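PDB 2JEX: regulatory protein E2 from Bovine papillomavirus type 1, which probably helps initiate viral DNA replication by improving the DNA-binding specificity of the E1 protein and regulates viral transcription, this chain being its N-terminal transactivation domain. Local coordinates for residues Thr41-Ala46 with Val63-Arg68; Ala72-Leu77 with Pro106-Lys111. The protein carries 1 engineered substitution. All blocks are in the same frame, centred on the assembly; numbering follows the deposited sequence.

Contact 1. Residues Thr41-Ala46 with Val63-Arg68; sequences TLLYAA and VVCQER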
loop_
_atom_site.group_PDB
_atom_site.type_symbol
_atom_site.label_atom_id
_atom_site.label_comp_id
_atom_site.label_asym_id
_atom_site.label_seq_id
_atom_site.Cartn_x
_atom_site.Cartn_y
_atom_site.Cartn_z
ATOM N N THR A 41 6.020 -13.764 14.380
ATOM C CA THR A 41 7.341 -14.135 14.873
ATOM C C THR A 41 7.227 -15.364 15.767
ATOM O O THR A 41 7.989 -16.314 15.593
ATOM C CB THR A 41 8.038 -12.965 15.635
ATOM O OG1 THR A 41 8.210 -11.853 14.743
ATOM C CG2 THR A 41 9.392 -13.389 16.169
ATOM N N LEU A 42 6.274 -15.340 16.703
ATOM C CA LEU A 42 6.078 -16.442 17.644
ATOM C C LEU A 42 5.694 -17.699 16.877
ATOM O O LEU A 42 6.227 -18.778 17.126
ATOM C CB LEU A 42 4.991 -16.116 18.678
ATOM C CG LEU A 42 5.078 -14.858 19.553
ATOM C CD1 LEU A 42 3.685 -14.506 20.048
ATOM C CD2 LEU A 42 6.054 -15.017 20.728
ATOM N N LEU A 43 4.784 -17.524 15.925
ATOM C CA LEU A 43 4.285 -18.602 15.087
ATOM C C LEU A 43 5.397 -19.210 14.241
ATOM O O LEU A 43 5.463 -20.434 14.081
ATOM C CB LEU A 43 3.138 -18.093 14.196
ATOM C CG LEU A 43 1.777 -17.784 14.830
ATOM C CD1 LEU A 43 0.828 -17.261 13.765
ATOM C CD2 LEU A 43 1.176 -19.009 15.529
ATOM N N TYR A 44 6.274 -18.353 13.718
ATOM C CA TYR A 44 7.423 -18.807 12.944
ATOM C C TYR A 44 8.393 -19.572 13.832
ATOM O O TYR A 44 8.884 -20.635 13.450
ATOM C CB TYR A 44 8.122 -17.623 12.255
ATOM C CG TYR A 44 9.367 -18.009 11.487
ATOM C CD1 TYR A 44 9.278 -18.685 10.268
ATOM C CD2 TYR A 44 10.640 -17.694 11.979
ATOM C CE1 TYR A 44 10.423 -19.049 9.565
ATOM C CE2 TYR A 44 11.792 -18.046 11.280
ATOM C CZ TYR A 44 11.675 -18.728 10.076
ATOM O OH TYR A 44 12.808 -19.082 9.379
ATOM N N ALA A 45 8.648 -19.031 15.024
ATOM C CA ALA A 45 9.510 -19.682 16.001
ATOM C C ALA A 45 8.942 -21.042 16.441
ATOM O O ALA A 45 9.690 -21.985 16.665
ATOM C CB ALA A 45 9.720 -18.778 17.202
ATOM N N ALA A 46 7.620 -21.122 16.558
ATOM C CA ALA A 46 6.933 -22.364 16.878
ATOM C C ALA A 46 7.135 -23.402 15.769
ATOM O O ALA A 46 7.409 -24.565 16.052
ATOM C CB ALA A 46 5.452 -22.099 17.104
ATOM N N VAL A 63 7.159 -20.495 5.910
ATOM C CA VAL A 63 7.326 -19.504 4.838
ATOM C C VAL A 63 6.257 -18.391 4.924
ATOM O O VAL A 63 6.529 -17.226 4.628
ATOM C CB VAL A 63 7.339 -20.192 3.426
ATOM C CG1 VAL A 63 7.338 -19.177 2.296
ATOM C CG2 VAL A 63 8.551 -21.113 3.283
ATOM N N VAL A 64 5.055 -18.771 5.349
ATOM C CA VAL A 64 3.928 -17.861 5.495
ATOM C C VAL A 64 4.108 -16.955 6.714
ATOM O O VAL A 64 3.984 -15.727 6.590
ATOM C CB VAL A 64 2.595 -18.645 5.574
ATOM C CG1 VAL A 64 1.455 -17.772 6.070
ATOM C CG2 VAL A 64 2.260 -19.253 4.222
ATOM N N CYS A 65 4.398 -17.557 7.877
ATOM C CA CYS A 65 4.669 -16.807 9.109
ATOM C C CYS A 65 5.842 -15.849 8.905
ATOM O O CYS A 65 5.808 -14.718 9.366
ATOM C CB CYS A 65 5.034 -17.744 10.267
ATOM S SG CYS A 65 3.805 -18.922 10.836
ATOM N N GLN A 66 6.884 -16.342 8.242
ATOM C CA GLN A 66 8.095 -15.591 7.954
ATOM C C GLN A 66 7.805 -14.341 7.115
ATOM O O GLN A 66 8.373 -13.271 7.355
ATOM C CB GLN A 66 9.101 -16.501 7.238
ATOM C CG GLN A 66 10.438 -15.863 6.934
ATOM C CD GLN A 66 11.408 -16.821 6.266
ATOM O OE1 GLN A 66 11.068 -17.497 5.290
ATOM N NE2 GLN A 66 12.632 -16.872 6.780
ATOM N N GLU A 67 6.901 -14.478 6.150
ATOM C CA GLU A 67 6.556 -13.380 5.252
ATOM C C GLU A 67 5.698 -12.334 5.941
ATOM O O GLU A 67 5.979 -11.126 5.835
ATOM C CB GLU A 67 5.864 -13.905 3.996
ATOM C CG GLU A 67 6.231 -13.133 2.737
ATOM C CD GLU A 67 7.719 -12.764 2.669
ATOM O OE1 GLU A 67 8.589 -13.634 2.949
ATOM O OE2 GLU A 67 8.012 -11.590 2.338
ATOM N N ARG A 68 4.668 -12.805 6.653
ATOM C CA ARG A 68 3.777 -11.927 7.426
ATOM C C ARG A 68 4.507 -11.128 8.497
ATOM O O ARG A 68 4.182 -9.958 8.732
ATOM C CB ARG A 68 2.597 -12.699 8.017
ATOM C CG ARG A 68 1.522 -13.095 6.954
ATOM C CD ARG A 68 0.491 -14.082 7.515
ATOM N NE ARG A 68 -0.449 -14.547 6.496
ATOM C CZ ARG A 68 -1.221 -15.634 6.607
ATOM N NH1 ARG A 68 -1.178 -16.392 7.701
ATOM N NH2 ARG A 68 -2.036 -15.973 5.616
#
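The antiparallel helix pair at one end of the helical part of the E2 transactivation domain closes here through Leu43 and Tyr44 of helix 26-48 against Cys65 and Gln66 of helix 62-83. The short segments run at 152° to each other with their axes 8.2 Å apart at the closest point. Tyr44 and Cys65 are the nearest pair, with CA atoms 5.1 Å apart, and the small Cys65 side chain points to the Tyr44 side. At that point Tyr44 CB meets Cys65 CB at 3.7 Å, while Cys65 SG turns to the neighbouring residue and touches Leu43 CB at 3.5 Å. With SG anti to the carbonyl carbon (chi1 -63°), the sulfur reaches the Leu43 side. In the fold this is the return of the chain after helix 26-48: a short connection with a two-stranded hairpin leads into helix 62-83, and Pro60 from it packs on both Leu43 and Cys65. Leu8 of helix 4-21 touches Leu43, so that helix packs beside the pair. On the other flank, Tyr44 and Gln66 lie side by side and point the same way, each with CG anti to its backbone N. The phenol plane and the amide plane are 21° apart, and Tyr44 CE1 rests 3.7 Å from Gln66 CB, an oblique approach to the ring. Farther out, Tyr44 OH and Gln66 NE2 are 3.4 Å apart, at an angle too poor for a hydrogen bond.

Contact 2. Residues Ala72-Leu77 with Pro106-Lys111; sequences AIEMQL and PKRCFK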
loop_
_atom_site.group_PDB
_atom_site.type_symbol
_atom_site.label_atom_id
_atom_site.label_comp_id
_atom_site.label_asym_id
_atom_site.label_seq_id
_atom_site.Cartn_x
_atom_site.Cartn_y
_atom_site.Cartn_z
ATOM N N ALA A 72 5.271 -7.012 8.388
ATOM C CA ALA A 72 4.910 -6.273 9.585
ATOM C C ALA A 72 6.100 -5.513 10.164
ATOM O O ALA A 72 5.939 -4.394 10.627
ATOM C CB ALA A 72 4.290 -7.209 10.611
ATOM N N ILE A 73 7.289 -6.111 10.132
ATOM C CA ILE A 73 8.527 -5.407 10.503
ATOM C C ILE A 73 8.659 -4.126 9.652
ATOM O O ILE A 73 8.814 -3.019 10.193
ATOM C CB ILE A 73 9.774 -6.329 10.346
ATOM C CG1 ILE A 73 9.802 -7.394 11.454
ATOM C CG2 ILE A 73 11.070 -5.533 10.366
ATOM C CD1 ILE A 73 10.704 -8.622 11.177
ATOM N N GLU A 74 8.554 -4.297 8.330
ATOM C CA GLU A 74 8.652 -3.200 7.368
ATOM C C GLU A 74 7.630 -2.086 7.605
ATOM O O GLU A 74 7.964 -0.897 7.491
ATOM C CB GLU A 74 8.530 -3.717 5.933
ATOM C CG GLU A 74 8.660 -2.625 4.900
ATOM C CD GLU A 74 8.852 -3.146 3.498
ATOM O OE1 GLU A 74 8.803 -4.381 3.296
ATOM O OE2 GLU A 74 9.049 -2.307 2.590
ATOM N N MET A 75 6.396 -2.481 7.913
ATOM C CA MET A 75 5.334 -1.532 8.215
ATOM C C MET A 75 5.617 -0.810 9.529
ATOM O O MET A 75 5.594 0.418 9.584
ATOM C CB MET A 75 3.957 -2.219 8.245
ATOM C CG MET A 75 3.475 -2.762 6.899
ATOM S SD MET A 75 3.387 -1.565 5.536
ATOM C CE MET A 75 1.730 -0.915 5.776
ATOM N N GLN A 76 5.915 -1.573 10.572
ATOM C CA GLN A 76 6.242 -1.009 11.881
ATOM C C GLN A 76 7.340 0.057 11.831
ATOM O O GLN A 76 7.133 1.185 12.287
ATOM C CB GLN A 76 6.656 -2.106 12.853
ATOM C CG GLN A 76 7.057 -1.558 14.205
ATOM C CD GLN A 76 7.706 -2.587 15.115
ATOM O OE1 GLN A 76 7.588 -3.786 14.907
ATOM N NE2 GLN A 76 8.369 -2.108 16.158
ATOM N N LEU A 77 8.502 -0.322 11.291
ATOM C CA LEU A 77 9.670 0.565 11.209
ATOM C C LEU A 77 9.403 1.773 10.327
ATOM O O LEU A 77 9.770 2.888 10.687
ATOM C CB LEU A 77 10.912 -0.193 10.721
ATOM C CG LEU A 77 11.352 -1.400 11.558
ATOM C CD1 LEU A 77 12.631 -2.025 11.018
ATOM C CD2 LEU A 77 11.500 -1.047 13.041
ATOM N N PRO A 106 2.413 3.539 -6.907
ATOM C CA PRO A 106 3.775 2.999 -6.943
ATOM C C PRO A 106 4.174 2.324 -5.625
ATOM O O PRO A 106 3.734 2.748 -4.547
ATOM C CB PRO A 106 4.626 4.240 -7.210
ATOM C CG PRO A 106 3.870 5.349 -6.553
ATOM C CD PRO A 106 2.407 4.994 -6.647
ATOM N N LYS A 107 5.012 1.291 -5.728
ATOM C CA LYS A 107 5.278 0.361 -4.628
ATOM C C LYS A 107 6.156 0.933 -3.512
ATOM O O LYS A 107 7.042 1.753 -3.763
ATOM C CB LYS A 107 5.922 -0.927 -5.158
ATOM C CG LYS A 107 5.025 -1.764 -6.048
ATOM C CD LYS A 107 5.669 -3.121 -6.367
ATOM C CE LYS A 107 4.857 -3.853 -7.440
ATOM N NZ LYS A 107 5.594 -5.036 -7.972
ATOM N N ARG A 108 5.912 0.456 -2.289
ATOM C CA ARG A 108 6.665 0.849 -1.092
ATOM C C ARG A 108 6.523 2.328 -0.706
ATOM O O ARG A 108 7.512 3.002 -0.421
ATOM C CB ARG A 108 8.147 0.445 -1.191
ATOM C CG ARG A 108 8.388 -1.052 -1.240
ATOM C CD ARG A 108 9.739 -1.424 -0.652
ATOM N NE ARG A 108 9.731 -2.720 0.037
ATOM C CZ ARG A 108 9.088 -3.817 -0.373
ATOM N NH1 ARG A 108 8.391 -3.823 -1.506
ATOM N NH2 ARG A 108 9.160 -4.925 0.350
ATOM N N CYS A 109 5.284 2.816 -0.692
ATOM C CA CYS A 109 4.961 4.135 -0.148
ATOM C C CYS A 109 3.526 4.167 0.373
ATOM O O CYS A 109 2.646 3.471 -0.146
ATOM C CB CYS A 109 5.212 5.266 -1.171
ATOM S SG CYS A 109 4.059 5.395 -2.581
ATOM N N PHE A 110 3.295 4.973 1.406
ATOM C CA PHE A 110 1.960 5.115 1.963
ATOM C C PHE A 110 1.160 6.131 1.150
ATOM O O PHE A 110 1.729 7.046 0.543
ATOM C CB PHE A 110 2.023 5.452 3.458
ATOM C CG PHE A 110 2.795 4.436 4.269
ATOM C CD1 PHE A 110 4.095 4.709 4.698
ATOM C CD2 PHE A 110 2.238 3.194 4.577
ATOM C CE1 PHE A 110 4.819 3.771 5.429
ATOM C CE2 PHE A 110 2.958 2.244 5.316
ATOM C CZ PHE A 110 4.250 2.528 5.742
ATOM N N LYS A 111 -0.156 5.941 1.104
ATOM C CA LYS A 111 -0.995 6.670 0.153
ATOM C C LYS A 111 -2.349 7.052 0.731
ATOM O O LYS A 111 -3.034 6.217 1.317
ATOM C CB LYS A 111 -1.214 5.850 -1.127
ATOM C CG LYS A 111 -0.003 5.093 -1.642
ATOM C CD LYS A 111 -0.266 4.550 -3.029
ATOM C CE LYS A 111 0.494 3.284 -3.329
ATOM N NZ LYS A 111 1.852 3.178 -2.718
#
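Glu74 and Arg108 form a salt bridge, with Glu74 OE2 2.7 Å from Arg108 NE. A weak hydrogen bond also runs from Arg108 NH2 to Glu74 OE1 at 3.0 Å, its N-H...O angle of 123° marking it as weak. The two side chains cross at about a right angle and their carboxylate and guanidinium planes are 42° apart, so the pairing is not the coplanar two-pronged kind. Tyr102 OH is also hydrogen-bonded to Glu74 OE2, giving that oxygen a second partner. Within 106-111, Lys111 NZ donates to Pro106 O and to Cys109 O, each at 2.7 Å, which holds the loop folded back on itself. Deeper in, Met75 bends at chi2 and chi3, which brings its methyl CE to the edge of the Phe110 ring, 3.4 Å from CE2. Its SD lies 5.1 Å from the ring centroid in an oblique Met-aromatic contact. The contact thus joins helix 62-83 to the loop before strand 110-120 and to Phe110 in that strand, which pairs with strand 128-140 through backbone bonds between Phe110 and Tyr138, while Trp99 of helix 99-103 touches both Glu74 and Met75 and Trp33 of helix 26-48 touches Met75.

How the contacts relate
Both contacts use helix 62-83, contact 1 near its start and contact 2 further along, with their centres about 19 Å apart. Contact 1 joins this helix to another helix, whereas contact 2 joins it to strand 110-120, an inner strand of the large antiparallel sheet, and the loop before it. The centre of contact 1 is about 21 Å from that of the chain, and the centre of contact 2 about 7 Å. Each is partly buried, with two buried residues among its four touching ones. Contact 1 is mainly van der Waals contact of a cysteine and a tyrosine, without hydrogen bonds between its segments or an exposed touching residue; contact 2 sets a salt bridge, whose Arg108 is exposed, beside the buried Met75-Phe110 pair.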